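Putative phosphosugar isomerase (Clostridium difficile, PDB 3G68) is a double-SIS-domain protein that probably binds a phosphosugar and may isomerise it, as do relatives of the glucosamine-6-phosphate synthase isomerase type. Local coordinates at residues Asp338-Phe341 against His342-Gly346; Ser217-Tyr220 against Gly221-Leu224. All coordinates share one frame; numbering follows the deposited sequence.

Contact 1. Residues Asp338-Phe341 against His342-Gly346; sequences DTRF and HMKLG
F341 packs against L345, which comes one helical turn later. The methyl CD2 of L345 sits over one face of the ring, 23° off the ring normal and displaced toward the rim. Its nearest ring atom is F341 CZ, 3.8 Å from L345 CD2. The F341 torsion sets this up: CG is trans to the backbone N (chi1 178°), and the ring runs out beside its own carbonyl. The same ring also turns an edge to the face of H342. This is a T-shaped pair, with planes at 86° and centroids of the two rings 5.8 Å apart. F341 thus offers a face to L345 and an edge to H342.

K344 reaches back to meet D338 head-on, and R340 crosses it at about a right angle. The lysine chain is extended beyond CG. K344 NZ forms a salt bridge with D338 OD2 at 2.7 Å, on the syn side of the carboxylate. D338 OD1 accepts from the backbone N of R340 at 3.0 Å, on the anti side and out of the carboxylate plane. Both carboxylate oxygens are therefore engaged, which limits rotation of the group. R340 NH1 lies 3.6 Å from K344 CE, so the guanidinium meets the aliphatic part of the lysine.

The backbone bond from K344 N to R340 O is 2.8 Å long, and L345 N donates to F341 O at 3.1 Å. A water accepts from M343 N and donates to T339 O, bridging the first turn to the chain before it. D338 to F341 form a type I turn, with an Asx turn at D338 and R340 as N-cap. The whole is a turn leading into the short surface helix 341-345 near the C-terminus.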
ATOM      1  N   ASP B 338     -65.360  12.944   6.767  1.00 20.46           N
ATOM      2  CA  ASP B 338     -66.482  12.136   7.245  1.00 20.89           C
ATOM      3  C   ASP B 338     -66.132  10.681   6.990  1.00 20.23           C
ATOM      4  O   ASP B 338     -66.214  10.196   5.855  1.00 20.19           O
ATOM      5  CB  ASP B 338     -67.777  12.554   6.517  1.00 20.73           C
ATOM      6  CG  ASP B 338     -69.038  11.910   7.123  1.00 25.09           C
ATOM      7  OD1 ASP B 338     -68.914  10.887   7.843  1.00 20.91           O
ATOM      8  OD2 ASP B 338     -70.162  12.417   6.877  1.00 28.92           O
ATOM      9  N   THR B 339     -65.739   9.967   8.047  1.00 19.79           N
ATOM     10  CA  THR B 339     -65.367   8.570   7.892  1.00 20.16           C
ATOM     11  C   THR B 339     -66.546   7.662   7.477  1.00 19.71           C
ATOM     12  O   THR B 339     -66.328   6.548   6.996  1.00 20.57           O
ATOM     13  CB  THR B 339     -64.635   8.033   9.155  1.00 20.94           C
ATOM     14  OG1 THR B 339     -65.450   8.256  10.317  1.00 19.90           O
ATOM     15  CG2 THR B 339     -63.285   8.785   9.311  1.00 22.02           C
ATOM     16  N   ARG B 340     -67.775   8.149   7.610  1.00 18.86           N
ATOM     17  CA  ARG B 340     -68.954   7.379   7.193  1.00 20.63           C
ATOM     18  C   ARG B 340     -69.662   7.901   5.951  1.00 21.30           C
ATOM     19  O   ARG B 340     -70.818   7.519   5.693  1.00 21.20           O
ATOM     20  CB  ARG B 340     -69.936   7.269   8.355  1.00 19.97           C
ATOM     21  CG  ARG B 340     -69.529   6.214   9.347  1.00 22.00           C
ATOM     22  CD  ARG B 340     -70.613   5.935  10.355  1.00 23.03           C
ATOM     23  NE  ARG B 340     -71.891   5.659   9.700  1.00 23.03           N
ATOM     24  CZ  ARG B 340     -72.911   6.512   9.616  1.00 22.69           C
ATOM     25  NH1 ARG B 340     -72.855   7.745  10.125  1.00 28.33           N
ATOM     26  NH2 ARG B 340     -74.004   6.122   8.992  1.00 25.78           N
ATOM     27  N   PHE B 341     -68.961   8.706   5.145  1.00 20.40           N
ATOM     28  CA  PHE B 341     -69.562   9.293   3.953  1.00 21.30           C
ATOM     29  C   PHE B 341     -70.054   8.233   2.971  1.00 23.69           C
ATOM     30  O   PHE B 341     -71.193   8.293   2.511  1.00 23.62           O
ATOM     31  CB  PHE B 341     -68.590  10.232   3.253  1.00 20.52           C
ATOM     32  CG  PHE B 341     -69.142  10.818   2.013  1.00 19.17           C
ATOM     33  CD1 PHE B 341     -69.972  11.932   2.076  1.00 18.74           C
ATOM     34  CD2 PHE B 341     -68.880  10.238   0.791  1.00 19.74           C
ATOM     35  CE1 PHE B 341     -70.528  12.465   0.927  1.00 20.08           C
ATOM     36  CE2 PHE B 341     -69.418  10.762  -0.345  1.00 17.69           C
ATOM     37  CZ  PHE B 341     -70.245  11.884  -0.271  1.00 13.69           C
ATOM     38  N   HIS B 342     -69.197   7.257   2.680  1.00 24.50           N
ATOM     39  CA  HIS B 342     -69.549   6.183   1.731  1.00 27.34           C
ATOM     40  C   HIS B 342     -70.692   5.346   2.285  1.00 28.23           C
ATOM     41  O   HIS B 342     -71.558   4.897   1.525  1.00 30.06           O
ATOM     42  CB  HIS B 342     -68.341   5.307   1.410  1.00 27.63           C
ATOM     43  CG  HIS B 342     -67.148   6.093   0.953  1.00 32.92           C
ATOM     44  ND1 HIS B 342     -66.972   6.495  -0.354  1.00 36.81           N
ATOM     45  CD2 HIS B 342     -66.098   6.597   1.645  1.00 35.70           C
ATOM     46  CE1 HIS B 342     -65.854   7.192  -0.450  1.00 27.72           C
ATOM     47  NE2 HIS B 342     -65.305   7.271   0.747  1.00 33.34           N
HETATM   48  N   MSE B 343     -70.707   5.158   3.605  1.00 27.33           N
HETATM   49  CA  MSE B 343     -71.779   4.402   4.275  0.50 27.43           C
HETATM   50  C   MSE B 343     -73.100   5.148   4.163  1.00 27.39           C
HETATM   51  O   MSE B 343     -74.148   4.541   3.912  1.00 27.31           O
HETATM   52  CB  MSE B 343     -71.493   4.173   5.768  0.50 27.94           C
HETATM   53  CG  MSE B 343     -70.257   3.349   6.095  0.50 29.66           C
HETATM   54 SE   MSE B 343     -70.260   1.551   5.359  0.38 36.73          SE
HETATM   55  CE  MSE B 343     -71.633   0.708   6.397  0.50 34.07           C
ATOM     56  N   LYS B 344     -73.063   6.467   4.383  1.00 26.88           N
ATOM     57  CA  LYS B 344     -74.280   7.298   4.302  1.00 26.91           C
ATOM     58  C   LYS B 344     -74.892   7.311   2.896  1.00 27.72           C
ATOM     59  O   LYS B 344     -76.105   7.342   2.750  1.00 28.22           O
ATOM     60  CB  LYS B 344     -74.001   8.737   4.752  1.00 27.05           C
ATOM     61  CG  LYS B 344     -73.748   8.909   6.247  1.00 27.02           C
ATOM     62  CD  LYS B 344     -73.205  10.311   6.501  1.00 26.45           C
ATOM     63  CE  LYS B 344     -72.991  10.624   7.967  1.00 25.19           C
ATOM     64  NZ  LYS B 344     -72.503  12.037   8.141  1.00 28.10           N
ATOM     65  N   LEU B 345     -74.049   7.310   1.869  1.00 28.66           N
ATOM     66  CA  LEU B 345     -74.531   7.321   0.476  1.00 28.85           C
ATOM     67  C   LEU B 345     -75.031   5.938   0.086  1.00 30.53           C
ATOM     68  O   LEU B 345     -76.083   5.799  -0.557  1.00 31.26           O
ATOM     69  CB  LEU B 345     -73.433   7.772  -0.501  1.00 27.07           C
ATOM     70  CG  LEU B 345     -73.423   9.249  -0.856  1.00 24.50           C
ATOM     71  CD1 LEU B 345     -74.571   9.546  -1.814  1.00 16.40           C
ATOM     72  CD2 LEU B 345     -73.539  10.111   0.400  1.00 22.58           C
ATOM     73  N   GLY B 346     -74.255   4.934   0.484  1.00 31.72           N
ATOM     74  CA  GLY B 346     -74.497   3.547   0.127  1.00 32.82           C
ATOM     75  C   GLY B 346     -73.629   3.260  -1.085  1.00 33.90           C
ATOM     76  O   GLY B 346     -73.081   4.184  -1.708  1.00 33.06           O
TER
HETATM   77  O   HOH W   1     -67.700   5.296   4.759  1.00 39.99           O

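Contact 2. Residues Ser217-Tyr220 against Gly221-Leu224; sequences SDIY and GDTL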
ATOM      1  N   SER B 217     -47.881  17.630 -20.407  1.00 10.08           N
ATOM      2  CA  SER B 217     -48.633  16.417 -20.759  1.00 10.22           C
ATOM      3  C   SER B 217     -47.968  15.101 -20.298  1.00 10.84           C
ATOM      4  O   SER B 217     -48.667  14.144 -19.977  1.00  9.47           O
ATOM      5  CB  SER B 217     -48.918  16.347 -22.275  1.00 12.66           C
ATOM      6  OG  SER B 217     -47.745  16.511 -23.046  1.00 10.06           O
ATOM      7  N   ASP B 218     -46.637  15.066 -20.240  1.00 10.62           N
ATOM      8  CA  ASP B 218     -45.887  13.876 -19.816  1.00 10.86           C
ATOM      9  C   ASP B 218     -46.167  13.484 -18.365  1.00 11.26           C
ATOM     10  O   ASP B 218     -45.981  12.310 -18.010  1.00 12.69           O
ATOM     11  CB  ASP B 218     -44.368  14.056 -20.007  1.00 10.31           C
ATOM     12  CG  ASP B 218     -43.958  14.156 -21.456  1.00 16.18           C
ATOM     13  OD1 ASP B 218     -44.718  13.692 -22.344  1.00 21.70           O
ATOM     14  OD2 ASP B 218     -42.858  14.681 -21.689  1.00 12.12           O
ATOM     15  N   ILE B 219     -46.624  14.456 -17.559  1.00 10.03           N
ATOM     16  CA  ILE B 219     -46.983  14.233 -16.170  1.00 10.72           C
ATOM     17  C   ILE B 219     -48.456  14.620 -15.896  1.00 10.98           C
ATOM     18  O   ILE B 219     -48.826  14.949 -14.786  1.00 10.39           O
ATOM     19  CB  ILE B 219     -45.967  14.899 -15.188  1.00 11.56           C
ATOM     20  CG1 ILE B 219     -45.782  16.379 -15.496  1.00 11.88           C
ATOM     21  CG2 ILE B 219     -44.633  14.078 -15.220  1.00  7.59           C
ATOM     22  CD1 ILE B 219     -45.046  17.210 -14.352  1.00 10.30           C
ATOM     23  N   TYR B 220     -49.314  14.505 -16.907  1.00 11.01           N
ATOM     24  CA  TYR B 220     -50.727  14.852 -16.723  1.00  9.16           C
ATOM     25  C   TYR B 220     -51.423  14.018 -15.611  1.00  9.58           C
ATOM     26  O   TYR B 220     -52.079  14.566 -14.749  1.00  9.81           O
ATOM     27  CB  TYR B 220     -51.468  14.751 -18.072  1.00 10.53           C
ATOM     28  CG  TYR B 220     -52.923  15.126 -17.973  1.00 10.46           C
ATOM     29  CD1 TYR B 220     -53.298  16.373 -17.512  1.00 14.85           C
ATOM     30  CD2 TYR B 220     -53.920  14.214 -18.324  1.00 10.09           C
ATOM     31  CE1 TYR B 220     -54.636  16.718 -17.417  1.00 17.58           C
ATOM     32  CE2 TYR B 220     -55.252  14.531 -18.213  1.00 11.42           C
ATOM     33  CZ  TYR B 220     -55.611  15.780 -17.769  1.00 14.66           C
ATOM     34  OH  TYR B 220     -56.940  16.087 -17.657  1.00 18.78           O
ATOM     35  N   GLY B 221     -51.209  12.718 -15.592  1.00  8.89           N
ATOM     36  CA  GLY B 221     -51.796  11.861 -14.542  1.00 10.12           C
ATOM     37  C   GLY B 221     -51.313  12.305 -13.162  1.00  9.99           C
ATOM     38  O   GLY B 221     -52.119  12.449 -12.240  1.00  8.40           O
ATOM     39  N   ASP B 222     -50.001  12.510 -13.023  1.00  9.44           N
ATOM     40  CA  ASP B 222     -49.430  13.015 -11.743  1.00 10.05           C
ATOM     41  C   ASP B 222     -49.978  14.382 -11.348  1.00  8.33           C
ATOM     42  O   ASP B 222     -50.126  14.653 -10.159  1.00  8.97           O
ATOM     43  CB  ASP B 222     -47.904  13.092 -11.806  1.00  8.36           C
ATOM     44  CG  ASP B 222     -47.240  11.717 -11.815  1.00 13.96           C
ATOM     45  OD1 ASP B 222     -47.834  10.732 -11.284  1.00 11.52           O
ATOM     46  OD2 ASP B 222     -46.095  11.653 -12.318  1.00 14.11           O
ATOM     47  N   THR B 223     -50.279  15.232 -12.319  1.00  8.26           N
ATOM     48  CA  THR B 223     -50.858  16.579 -12.070  1.00  7.78           C
ATOM     49  C   THR B 223     -52.245  16.446 -11.476  1.00  9.12           C
ATOM     50  O   THR B 223     -52.561  17.090 -10.504  1.00  8.73           O
ATOM     51  CB  THR B 223     -50.853  17.422 -13.358  1.00  8.10           C
ATOM     52  OG1 THR B 223     -49.486  17.516 -13.805  1.00 11.03           O
ATOM     53  CG2 THR B 223     -51.426  18.832 -13.133  1.00  9.97           C
ATOM     54  N   LEU B 224     -53.063  15.567 -12.054  1.00  8.74           N
ATOM     55  CA  LEU B 224     -54.390  15.259 -11.537  1.00  8.36           C
ATOM     56  C   LEU B 224     -54.335  14.635 -10.129  1.00  6.36           C
ATOM     57  O   LEU B 224     -55.148  14.957  -9.260  1.00  6.76           O
ATOM     58  CB  LEU B 224     -55.101  14.304 -12.487  1.00  8.97           C
ATOM     59  CG  LEU B 224     -55.424  14.822 -13.871  1.00  9.67           C
ATOM     60  CD1 LEU B 224     -56.129  13.676 -14.690  1.00 10.65           C
ATOM     61  CD2 LEU B 224     -56.334  16.067 -13.751  1.00 10.09           C
TER
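The backbone of S217-Y220 passes from a short 3-10 turn into the first turn of helix 220-234, which G221-L224 continue. Y220 N bonds to S217 O, and I219 takes the N-cap position. The first helical bonds follow: T223 N to I219 O at 2.9 Å and L224 N to Y220 O at 3.0 Å.

I219 O is gripped twice by T223. The second donor is T223 OG1, 2.8 Å from I219 O and 48° out of the carbonyl plane. The T223 hydroxyl can fold back because OG1 is trans to the carbonyl carbon (chi1 -58°).

Y220 and L224 pair one turn apart. L224 CD1 lies over one face of the tyrosine ring in a CH-pi contact, 28° off the normal, and comes within 3.7 Å of Y220 CE2. L224 CG lies over the same face, toward the rim. V50 of helix 43-59 also packs on Y220.

D222 crosses I219 at about a right angle, but its carboxylate is held by other residues. OD1 bonds to Y147 and forms a salt bridge with K151, while OD2 bonds to T311. I219 and T223 pack on L263 of strand 258-264. This is a strand-loop-helix junction, with helix 220-234 following strand 210-215 in the parallel alpha/beta fold of a SIS domain.

Contact 2 precedes contact 1 in the chain, and the two do not touch. Their centres are 29 Å apart and their nearest atoms about 16 Å. Both lie at the start of a helix, with an N-cap residue and an aromatic residue packing on a leucine four positions later. Their settings differ. Contact 2 is mostly buried, its centre about 8 Å from the centre of the chain, just after strand 210-215. Contact 1 is on the surface, its centre about 25 Å from the centre of the chain, in the C-terminal part of the chain. No other subunit of the assembly touches either contact.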